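Local atomic coordinates of purine nucleoside phosphorylase (Bacillus licheniformis, PDB entry 6DZD), a protein that probably catalyses the phosphorolysis of adenosine, inosine and S-methyl-5'-thioadenosine to free base and sugar phosphate, and probably also deaminates adenosine. Residues Thr155-Val164 and Val228-Ile238; Phe137-Ala148 and Met163-Ser173. All coordinates share one frame; numbering follows the deposited sequence.

Interaction 1: residues Thr155-Val164 and Val228-Ile238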
loop_
_atom_site.group_PDB
_atom_site.type_symbol
_atom_site.label_atom_id
_atom_site.label_comp_id
_atom_site.label_asym_id
_atom_site.label_seq_id
_atom_site.Cartn_x
_atom_site.Cartn_y
_atom_site.Cartn_z
ATOM N N THR A 155 -3.986 1.208 10.558
ATOM C CA THR A 155 -3.736 -0.075 11.193
ATOM C C THR A 155 -4.601 -0.223 12.433
ATOM O O THR A 155 -5.314 -1.222 12.588
ATOM C CB THR A 155 -2.247 -0.222 11.495
ATOM O OG1 THR A 155 -1.536 -0.178 10.247
ATOM C CG2 THR A 155 -1.958 -1.562 12.193
ATOM N N ALA A 156 -4.603 0.796 13.293
ATOM C CA ALA A 156 -5.475 0.762 14.460
ATOM C C ALA A 156 -6.946 0.652 14.057
ATOM O O ALA A 156 -7.737 0.042 14.773
ATOM C CB ALA A 156 -5.230 2.007 15.318
ATOM N N LEU A 157 -7.330 1.202 12.903
ATOM C CA LEU A 157 -8.710 1.080 12.454
ATOM C C LEU A 157 -9.020 -0.296 11.895
ATOM O O LEU A 157 -10.201 -0.650 11.790
ATOM C CB LEU A 157 -9.027 2.126 11.387
ATOM C CG LEU A 157 -9.248 3.546 11.915
ATOM C CD1 LEU A 157 -9.181 4.581 10.778
ATOM C CD2 LEU A 157 -10.548 3.668 12.693
ATOM N N GLY A 158 -7.997 -1.075 11.554
ATOM C CA GLY A 158 -8.205 -2.382 10.960
ATOM C C GLY A 158 -8.677 -2.305 9.523
ATOM O O GLY A 158 -9.495 -3.134 9.098
ATOM N N ILE A 159 -8.159 -1.346 8.749
ATOM C CA ILE A 159 -8.568 -1.244 7.353
ATOM C C ILE A 159 -8.255 -2.532 6.590
ATOM O O ILE A 159 -8.971 -2.881 5.642
ATOM C CB ILE A 159 -7.899 -0.029 6.691
ATOM C CG1 ILE A 159 -8.500 0.224 5.305
ATOM C CG2 ILE A 159 -6.421 -0.250 6.579
ATOM C CD1 ILE A 159 -7.827 1.366 4.530
ATOM N N ALA A 160 -7.203 -3.265 6.989
ATOM C CA ALA A 160 -6.883 -4.517 6.307
ATOM C C ALA A 160 -7.938 -5.588 6.576
ATOM O O ALA A 160 -8.297 -6.355 5.673
ATOM C CB ALA A 160 -5.492 -5.005 6.714
ATOM N N ALA A 161 -8.467 -5.650 7.801
ATOM C CA ALA A 161 -9.491 -6.645 8.081
ATOM C C ALA A 161 -10.812 -6.282 7.421
ATOM O O ALA A 161 -11.598 -7.176 7.085
ATOM C CB ALA A 161 -9.673 -6.813 9.587
ATOM N N SER A 162 -11.073 -4.984 7.220
ATOM C CA SER A 162 -12.296 -4.579 6.540
ATOM C C SER A 162 -12.291 -5.010 5.083
ATOM O O SER A 162 -13.334 -5.359 4.528
ATOM C CB SER A 162 -12.473 -3.066 6.630
ATOM O OG SER A 162 -12.859 -2.670 7.928
ATOM N N MET A 163 -11.131 -5.008 4.446
ATOM C CA MET A 163 -11.086 -5.492 3.076
ATOM C C MET A 163 -11.556 -6.930 3.010
ATOM O O MET A 163 -12.342 -7.291 2.127
ATOM C CB MET A 163 -9.677 -5.366 2.497
ATOM C CG MET A 163 -9.667 -5.691 1.022
ATOM S SD MET A 163 -10.505 -4.409 0.062
ATOM C CE MET A 163 -9.231 -3.124 0.069
ATOM N N VAL A 164 -11.075 -7.767 3.936
ATOM C CA VAL A 164 -11.451 -9.174 3.943
ATOM C C VAL A 164 -12.920 -9.331 4.313
ATOM O O VAL A 164 -13.638 -10.147 3.721
ATOM C CB VAL A 164 -10.541 -9.967 4.897
ATOM C CG1 VAL A 164 -10.995 -11.395 4.971
ATOM C CG2 VAL A 164 -9.090 -9.876 4.463
ATOM N N VAL A 228 1.219 -6.237 12.787
ATOM C CA VAL A 228 -0.151 -6.030 13.221
ATOM C C VAL A 228 -1.097 -6.264 12.062
ATOM O O VAL A 228 -2.170 -6.854 12.225
ATOM C CB VAL A 228 -0.329 -4.622 13.805
ATOM C CG1 VAL A 228 -1.734 -4.465 14.348
ATOM C CG2 VAL A 228 0.714 -4.351 14.867
ATOM N N ASN A 229 -0.726 -5.790 10.875
ATOM C CA ASN A 229 -1.572 -6.036 9.719
ATOM C C ASN A 229 -1.600 -7.519 9.359
ATOM O O ASN A 229 -2.671 -8.072 9.083
ATOM C CB ASN A 229 -1.117 -5.176 8.549
ATOM C CG ASN A 229 -1.588 -3.750 8.682
ATOM O OD1 ASN A 229 -2.731 -3.430 8.363
ATOM N ND2 ASN A 229 -0.721 -2.887 9.179
ATOM N N ARG A 230 -0.449 -8.192 9.383
ATOM C CA ARG A 230 -0.478 -9.630 9.152
ATOM C C ARG A 230 -1.379 -10.320 10.165
ATOM O O ARG A 230 -2.151 -11.219 9.812
ATOM C CB ARG A 230 0.924 -10.215 9.196
ATOM C CG ARG A 230 0.963 -11.657 8.768
ATOM C CD ARG A 230 2.172 -12.379 9.375
ATOM N NE ARG A 230 2.042 -12.549 10.818
ATOM C CZ ARG A 230 1.288 -13.493 11.377
ATOM N NH1 ARG A 230 1.204 -13.599 12.695
ATOM N NH2 ARG A 230 0.609 -14.333 10.604
ATOM N N GLN A 231 -1.319 -9.888 11.422
ATOM C CA GLN A 231 -2.194 -10.462 12.433
ATOM C C GLN A 231 -3.649 -10.186 12.104
ATOM O O GLN A 231 -4.509 -11.052 12.292
ATOM C CB GLN A 231 -1.833 -9.921 13.815
ATOM C CG GLN A 231 -0.588 -10.540 14.420
ATOM C CD GLN A 231 -0.401 -10.196 15.887
ATOM O OE1 GLN A 231 -1.360 -10.150 16.657
ATOM N NE2 GLN A 231 0.849 -9.984 16.288
ATOM N N LEU A 232 -3.939 -9.002 11.561
ATOM C CA LEU A 232 -5.318 -8.656 11.266
ATOM C C LEU A 232 -5.875 -9.455 10.095
ATOM O O LEU A 232 -7.069 -9.780 10.091
ATOM C CB LEU A 232 -5.417 -7.169 10.981
ATOM C CG LEU A 232 -5.321 -6.326 12.247
ATOM C CD1 LEU A 232 -4.911 -4.904 11.870
ATOM C CD2 LEU A 232 -6.642 -6.366 13.015
ATOM N N LEU A 233 -5.024 -9.812 9.120
ATOM C CA LEU A 233 -5.449 -10.680 8.022
ATOM C C LEU A 233 -5.763 -12.087 8.520
ATOM O O LEU A 233 -6.805 -12.657 8.172
ATOM C CB LEU A 233 -4.369 -10.728 6.941
ATOM C CG LEU A 233 -4.032 -9.401 6.253
ATOM C CD1 LEU A 233 -2.817 -9.519 5.320
ATOM C CD2 LEU A 233 -5.232 -8.879 5.497
ATOM N N VAL A 234 -4.884 -12.655 9.355
ATOM C CA VAL A 234 -5.116 -13.995 9.885
ATOM C C VAL A 234 -6.382 -14.005 10.732
ATOM O O VAL A 234 -7.198 -14.936 10.665
ATOM C CB VAL A 234 -3.900 -14.474 10.698
ATOM C CG1 VAL A 234 -4.169 -15.851 11.301
ATOM C CG2 VAL A 234 -2.635 -14.482 9.844
ATOM N N HIS A 235 -6.552 -12.965 11.551
ATOM C CA HIS A 235 -7.783 -12.788 12.301
ATOM C C HIS A 235 -8.970 -12.728 11.357
ATOM O O HIS A 235 -10.015 -13.333 11.618
ATOM C CB HIS A 235 -7.672 -11.514 13.132
ATOM C CG HIS A 235 -8.885 -11.194 13.946
ATOM N ND1 HIS A 235 -9.174 -11.831 15.135
ATOM C CD2 HIS A 235 -9.856 -10.269 13.764
ATOM C CE1 HIS A 235 -10.285 -11.329 15.638
ATOM N NE2 HIS A 235 -10.715 -10.375 14.831
ATOM N N ALA A 236 -8.812 -12.049 10.223
ATOM C CA ALA A 236 -9.934 -11.896 9.315
ATOM C C ALA A 236 -10.297 -13.191 8.602
ATOM O O ALA A 236 -11.374 -13.267 8.005
ATOM C CB ALA A 236 -9.635 -10.806 8.301
ATOM N N GLY A 237 -9.428 -14.195 8.620
ATOM C CA GLY A 237 -9.737 -15.460 7.983
ATOM C C GLY A 237 -8.777 -15.838 6.887
ATOM O O GLY A 237 -8.955 -16.883 6.249
ATOM N N ILE A 238 -7.780 -15.032 6.591
ATOM C CA ILE A 238 -6.818 -15.438 5.572
ATOM C C ILE A 238 -5.838 -16.419 6.207
ATOM O O ILE A 238 -5.285 -16.115 7.280
ATOM C CB ILE A 238 -6.094 -14.225 5.003
ATOM C CG1 ILE A 238 -7.075 -13.324 4.261
ATOM C CG2 ILE A 238 -5.018 -14.672 4.071
ATOM C CD1 ILE A 238 -6.392 -12.189 3.543
#
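V164 meets A236 and I238 at the far end of two helices that run side by side. Helices 159-164 and 228-236 point nearly the same way, with axes 8.4 Å apart and an angle of 27° between them. V164 packs closely and is buried, as are L233 and I238 beside it. Its CB lies 3.6 Å from A236 CB. With CG1 anti to the backbone N (chi1 176°), that branch rests against the A236 carbonyl, while CG2 reaches I238 CD1 at 3.7 Å and also touches L233 CD2. G237 ends helix 228-236 in a Schellman motif, and I238 follows it toward V164. Small residues allow the close approach: A161 CA is 5.4 Å from A236 CA.

The other end is polar. N229 ND2 donates to T155 OG1 at 3.0 Å, nearly straight at 160°, with the hydroxyl close to the amide plane. The same ND2 also bonds L225 O, and T155 OG1 has a second partner in G151 O. N229 OD1 lies 3.6 Å from A160 CB. A leucine in place of N229 would probably leave T155 OG1 without this donor and cut the tie to helix 152-157. T155 CG2 packs on V228 CG1, and L232 CD1 packs on T155 O at 3.8 Å.

The solvent flank is looser. A161 and A236 are partly exposed there, and H235 is exposed and makes no contact across the pair. The chemistry implies an apolar helix pairing plus one buried amide-hydroxyl bond. That bond ties helix 225-236 to the end of helix 152-157, just before G158, which closes that helix in a Schellman motif and N-caps the next.

Interaction 2: residues Phe137-Ala148 and Met163-Ser173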
loop_
_atom_site.group_PDB
_atom_site.type_symbol
_atom_site.label_atom_id
_atom_site.label_comp_id
_atom_site.label_asym_id
_atom_site.label_seq_id
_atom_site.Cartn_x
_atom_site.Cartn_y
_atom_site.Cartn_z
ATOM N N PHE A 137 -4.413 -7.677 -2.064
ATOM C CA PHE A 137 -5.438 -8.686 -1.852
ATOM C C PHE A 137 -5.786 -9.291 -3.194
ATOM O O PHE A 137 -6.077 -8.562 -4.143
ATOM C CB PHE A 137 -6.702 -8.092 -1.228
ATOM C CG PHE A 137 -6.487 -7.420 0.091
ATOM C CD1 PHE A 137 -6.005 -6.114 0.149
ATOM C CD2 PHE A 137 -6.808 -8.075 1.270
ATOM C CE1 PHE A 137 -5.831 -5.486 1.368
ATOM C CE2 PHE A 137 -6.651 -7.473 2.486
ATOM C CZ PHE A 137 -6.162 -6.177 2.545
ATOM N N TYR A 138 -5.825 -10.614 -3.259
ATOM C CA TYR A 138 -6.178 -11.277 -4.501
ATOM C C TYR A 138 -6.982 -12.527 -4.197
ATOM O O TYR A 138 -6.532 -13.382 -3.428
ATOM C CB TYR A 138 -4.923 -11.617 -5.299
ATOM C CG TYR A 138 -5.210 -12.383 -6.553
ATOM C CD1 TYR A 138 -6.357 -12.130 -7.314
ATOM C CD2 TYR A 138 -4.334 -13.362 -6.990
ATOM C CE1 TYR A 138 -6.607 -12.843 -8.469
ATOM C CE2 TYR A 138 -4.583 -14.077 -8.143
ATOM C CZ TYR A 138 -5.708 -13.814 -8.873
ATOM O OH TYR A 138 -5.918 -14.526 -10.010
ATOM N N ASP A 139 -8.178 -12.614 -4.782
ATOM C CA ASP A 139 -8.995 -13.824 -4.739
ATOM C C ASP A 139 -9.049 -14.438 -6.133
ATOM O O ASP A 139 -9.786 -13.947 -6.999
ATOM C CB ASP A 139 -10.404 -13.509 -4.232
ATOM C CG ASP A 139 -11.269 -14.754 -4.063
ATOM O OD1 ASP A 139 -10.953 -15.812 -4.641
ATOM O OD2 ASP A 139 -12.288 -14.664 -3.350
ATOM N N PRO A 140 -8.327 -15.519 -6.397
ATOM C CA PRO A 140 -8.350 -16.089 -7.749
ATOM C C PRO A 140 -9.648 -16.774 -8.085
ATOM O O PRO A 140 -9.922 -16.977 -9.269
ATOM C CB PRO A 140 -7.179 -17.072 -7.743
ATOM C CG PRO A 140 -6.918 -17.376 -6.308
ATOM C CD PRO A 140 -7.490 -16.287 -5.462
ATOM N N VAL A 141 -10.449 -17.147 -7.086
ATOM C CA VAL A 141 -11.753 -17.758 -7.339
ATOM C C VAL A 141 -12.750 -16.706 -7.816
ATOM O O VAL A 141 -13.413 -16.883 -8.845
ATOM C CB VAL A 141 -12.256 -18.487 -6.084
ATOM C CG1 VAL A 141 -13.598 -19.092 -6.351
ATOM C CG2 VAL A 141 -11.276 -19.545 -5.678
ATOM N N ARG A 142 -12.906 -15.617 -7.046
ATOM C CA ARG A 142 -13.834 -14.535 -7.380
ATOM C C ARG A 142 -13.242 -13.523 -8.360
ATOM O O ARG A 142 -13.990 -12.683 -8.885
ATOM C CB ARG A 142 -14.281 -13.788 -6.110
ATOM C CG ARG A 142 -15.062 -14.606 -5.072
ATOM C CD ARG A 142 -16.501 -14.850 -5.473
ATOM N NE ARG A 142 -16.613 -15.989 -6.379
ATOM C CZ ARG A 142 -17.147 -15.918 -7.594
ATOM N NH1 ARG A 142 -17.619 -14.754 -8.022
ATOM N NH2 ARG A 142 -17.203 -16.995 -8.385
ATOM N N SER A 143 -11.929 -13.601 -8.615
ATOM C CA SER A 143 -11.200 -12.678 -9.490
ATOM C C SER A 143 -11.330 -11.240 -8.998
ATOM O O SER A 143 -11.773 -10.336 -9.721
ATOM C CB SER A 143 -11.647 -12.811 -10.943
ATOM O OG SER A 143 -11.017 -13.949 -11.486
ATOM N N LEU A 144 -10.921 -11.053 -7.745
ATOM C CA LEU A 144 -10.901 -9.761 -7.091
ATOM C C LEU A 144 -9.462 -9.373 -6.800
ATOM O O LEU A 144 -8.661 -10.193 -6.335
ATOM C CB LEU A 144 -11.684 -9.778 -5.782
ATOM C CG LEU A 144 -13.208 -9.860 -5.858
ATOM C CD1 LEU A 144 -13.771 -10.166 -4.464
ATOM C CD2 LEU A 144 -13.802 -8.577 -6.424
ATOM N N VAL A 145 -9.149 -8.115 -7.060
ATOM C CA VAL A 145 -7.867 -7.546 -6.692
ATOM C C VAL A 145 -8.155 -6.327 -5.823
ATOM O O VAL A 145 -9.154 -5.623 -6.022
ATOM C CB VAL A 145 -7.015 -7.184 -7.937
ATOM C CG1 VAL A 145 -6.611 -8.426 -8.684
ATOM C CG2 VAL A 145 -7.763 -6.240 -8.873
ATOM N N GLY A 146 -7.301 -6.099 -4.833
ATOM C CA GLY A 146 -7.492 -4.965 -3.952
ATOM C C GLY A 146 -6.181 -4.471 -3.386
ATOM O O GLY A 146 -5.182 -5.194 -3.353
ATOM N N ILE A 147 -6.191 -3.213 -2.947
ATOM C CA ILE A 147 -5.046 -2.639 -2.249
ATOM C C ILE A 147 -5.548 -1.715 -1.153
ATOM O O ILE A 147 -6.563 -1.029 -1.305
ATOM C CB ILE A 147 -4.076 -1.867 -3.186
ATOM C CG1 ILE A 147 -4.816 -0.786 -3.985
ATOM C CG2 ILE A 147 -3.281 -2.841 -4.113
ATOM C CD1 ILE A 147 -3.892 0.064 -4.823
ATOM N N ALA A 148 -4.809 -1.687 -0.049
ATOM C CA ALA A 148 -5.125 -0.831 1.076
ATOM C C ALA A 148 -3.863 -0.158 1.618
ATOM O O ALA A 148 -2.779 -0.759 1.678
ATOM C CB ALA A 148 -5.828 -1.630 2.164
ATOM N N MET A 163 -11.131 -5.008 4.446
ATOM C CA MET A 163 -11.086 -5.492 3.076
ATOM C C MET A 163 -11.556 -6.930 3.010
ATOM O O MET A 163 -12.342 -7.291 2.127
ATOM C CB MET A 163 -9.677 -5.366 2.497
ATOM C CG MET A 163 -9.667 -5.691 1.022
ATOM S SD MET A 163 -10.505 -4.409 0.062
ATOM C CE MET A 163 -9.231 -3.124 0.069
ATOM N N VAL A 164 -11.075 -7.767 3.936
ATOM C CA VAL A 164 -11.451 -9.174 3.943
ATOM C C VAL A 164 -12.920 -9.331 4.313
ATOM O O VAL A 164 -13.638 -10.147 3.721
ATOM C CB VAL A 164 -10.541 -9.967 4.897
ATOM C CG1 VAL A 164 -10.995 -11.395 4.971
ATOM C CG2 VAL A 164 -9.090 -9.876 4.463
ATOM N N ASP A 165 -13.397 -8.550 5.289
ATOM C CA ASP A 165 -14.808 -8.622 5.657
ATOM C C ASP A 165 -15.698 -8.157 4.502
ATOM O O ASP A 165 -16.806 -8.676 4.309
ATOM C CB ASP A 165 -15.063 -7.818 6.939
ATOM C CG ASP A 165 -16.387 -8.194 7.612
ATOM O OD1 ASP A 165 -16.595 -9.403 7.926
ATOM O OD2 ASP A 165 -17.239 -7.285 7.816
ATOM N N MET A 166 -15.228 -7.162 3.735
ATOM C CA MET A 166 -15.962 -6.667 2.573
ATOM C C MET A 166 -15.988 -7.691 1.447
ATOM O O MET A 166 -16.983 -7.783 0.723
ATOM C CB MET A 166 -15.361 -5.351 2.080
ATOM C CG MET A 166 -16.358 -4.380 1.512
ATOM S SD MET A 166 -15.816 -2.656 1.718
ATOM C CE MET A 166 -16.732 -2.160 3.181
ATOM N N TRP A 167 -14.900 -8.437 1.245
ATOM C CA TRP A 167 -14.935 -9.471 0.209
ATOM C C TRP A 167 -15.809 -10.642 0.639
ATOM O O TRP A 167 -16.472 -11.281 -0.192
ATOM C CB TRP A 167 -13.523 -9.954 -0.130
ATOM C CG TRP A 167 -12.742 -8.950 -0.931
ATOM C CD1 TRP A 167 -13.028 -7.624 -1.097
ATOM C CD2 TRP A 167 -11.548 -9.192 -1.655
ATOM N NE1 TRP A 167 -12.088 -7.031 -1.888
ATOM C CE2 TRP A 167 -11.165 -7.974 -2.248
ATOM C CE3 TRP A 167 -10.766 -10.326 -1.875
ATOM C CZ2 TRP A 167 -10.033 -7.856 -3.042
ATOM C CZ3 TRP A 167 -9.641 -10.209 -2.651
ATOM C CH2 TRP A 167 -9.283 -8.977 -3.231
ATOM N N ILE A 168 -15.792 -10.957 1.934
ATOM C CA ILE A 168 -16.600 -12.050 2.440
ATOM C C ILE A 168 -18.065 -11.670 2.421
ATOM O O ILE A 168 -18.913 -12.457 1.985
ATOM C CB ILE A 168 -16.136 -12.461 3.846
ATOM C CG1 ILE A 168 -14.793 -13.177 3.758
ATOM C CG2 ILE A 168 -17.147 -13.373 4.489
ATOM C CD1 ILE A 168 -14.189 -13.450 5.095
ATOM N N ARG A 169 -18.393 -10.457 2.870
ATOM C CA ARG A 169 -19.805 -10.134 3.065
ATOM C C ARG A 169 -20.477 -9.542 1.829
ATOM O O ARG A 169 -21.648 -9.821 1.583
ATOM C CB ARG A 169 -19.974 -9.182 4.258
ATOM C CG ARG A 169 -19.571 -9.797 5.609
ATOM C CD ARG A 169 -19.744 -8.837 6.778
ATOM N NE ARG A 169 -20.895 -9.235 7.607
ATOM C CZ ARG A 169 -20.821 -9.985 8.711
ATOM N NH1 ARG A 169 -19.645 -10.446 9.154
ATOM N NH2 ARG A 169 -21.927 -10.291 9.364
ATOM N N ARG A 170 -19.786 -8.722 1.046
ATOM C CA ARG A 170 -20.411 -8.158 -0.146
ATOM C C ARG A 170 -20.147 -8.975 -1.398
ATOM O O ARG A 170 -20.996 -8.995 -2.298
ATOM C CB ARG A 170 -19.913 -6.734 -0.422
ATOM C CG ARG A 170 -20.709 -5.613 0.191
ATOM C CD ARG A 170 -20.051 -5.135 1.474
ATOM N NE ARG A 170 -20.130 -3.685 1.648
ATOM C CZ ARG A 170 -19.977 -3.069 2.818
ATOM N NH1 ARG A 170 -20.058 -1.742 2.880
ATOM N NH2 ARG A 170 -19.753 -3.782 3.928
ATOM N N GLU A 171 -19.010 -9.674 -1.467
ATOM C CA GLU A 171 -18.599 -10.316 -2.709
ATOM C C GLU A 171 -18.681 -11.832 -2.683
ATOM O O GLU A 171 -18.493 -12.451 -3.734
ATOM C CB GLU A 171 -17.158 -9.916 -3.066
ATOM C CG GLU A 171 -16.904 -8.419 -3.004
ATOM C CD GLU A 171 -17.674 -7.637 -4.065
ATOM O OE1 GLU A 171 -18.168 -6.530 -3.774
ATOM O OE2 GLU A 171 -17.767 -8.132 -5.199
ATOM N N GLY A 172 -18.999 -12.442 -1.540
ATOM C CA GLY A 172 -19.083 -13.885 -1.485
ATOM C C GLY A 172 -17.757 -14.601 -1.518
ATOM O O GLY A 172 -17.707 -15.775 -1.897
ATOM N N SER A 173 -16.679 -13.939 -1.112
ATOM C CA SER A 173 -15.402 -14.631 -1.062
ATOM C C SER A 173 -15.412 -15.675 0.050
ATOM O O SER A 173 -16.046 -15.512 1.099
ATOM C CB SER A 173 -14.227 -13.659 -0.832
ATOM O OG SER A 173 -13.892 -12.898 -1.997
#
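W167 CG stands beside its backbone N (chi1 -74°), which turns the indole in between F137, D139 and L144 of the hairpin. M163 instead has CG anti to its N (chi1 -172°), and this lays the CG over the F137 ring. That CG sits 3.5 Å from the ring centroid, almost on the normal, a CH-pi contact. The sulfur lies farther above the same ring, a Met-aromatic contact at 5.0 Å. The end of the chain bends on, bringing CE to I147 O. V164 CG2 touches the edge of the F137 ring at CE2.

L144 CB lies over the six-membered ring of W167, 3.6 Å from its centroid. M163 CG covers part of the opposite face. The indole's far rim points at the strands: CH2 is 3.4 Å from F137 O, and CZ2 lies beside G146 N. G146 has no side chain to get in the way. Y117 meets W167 edge-to-face.

Strands 133-139 and 144-150 are neighbours in a mixed sheet. Helix 159-169 packs over the face of both, and its segment 163-169 runs antiparallel to strand 144-148 (155°). The chain then leads to strand 179-182, completing a beta-alpha-beta crossover.

At the hairpin turn, S143 and L144 form a G1 bulge opposite D139. D139 OD1 accepts from V141 N and R142 N, an Asx turn and motif. S173 OG donates to D139 OD2 at 2.7 Å, on the anti lone pair. L144 CD1 packs on E171 CB at 3.7 Å, and E171 OE1 goes on to Y117 OH and a salt bridge with K93.

In the fold
Interactions 1 and 2 share helix 159-169, and M163 and V164 belong to both. Their centres are about 13 Å apart. In interaction 1 the helix packs on helix 225-236; in interaction 2 it packs on the hairpin of the mixed sheet. The two contacts touch at F137, whose CE2 lies 3.6 Å from L233 CD2 and 3.8 Å from A160 O. Helix 225-236 thus reaches the sheet directly as well as through helix 159-169. Both contacts lie away from the zinc and potassium sites; in interaction 1 the V228 side chain is about 11 Å from the potassium ion. T155 of interaction 1 and A148 of interaction 2 lie near, without touching, a possible but unconfirmed Cys-His-Asp triad (C132, H149, D114).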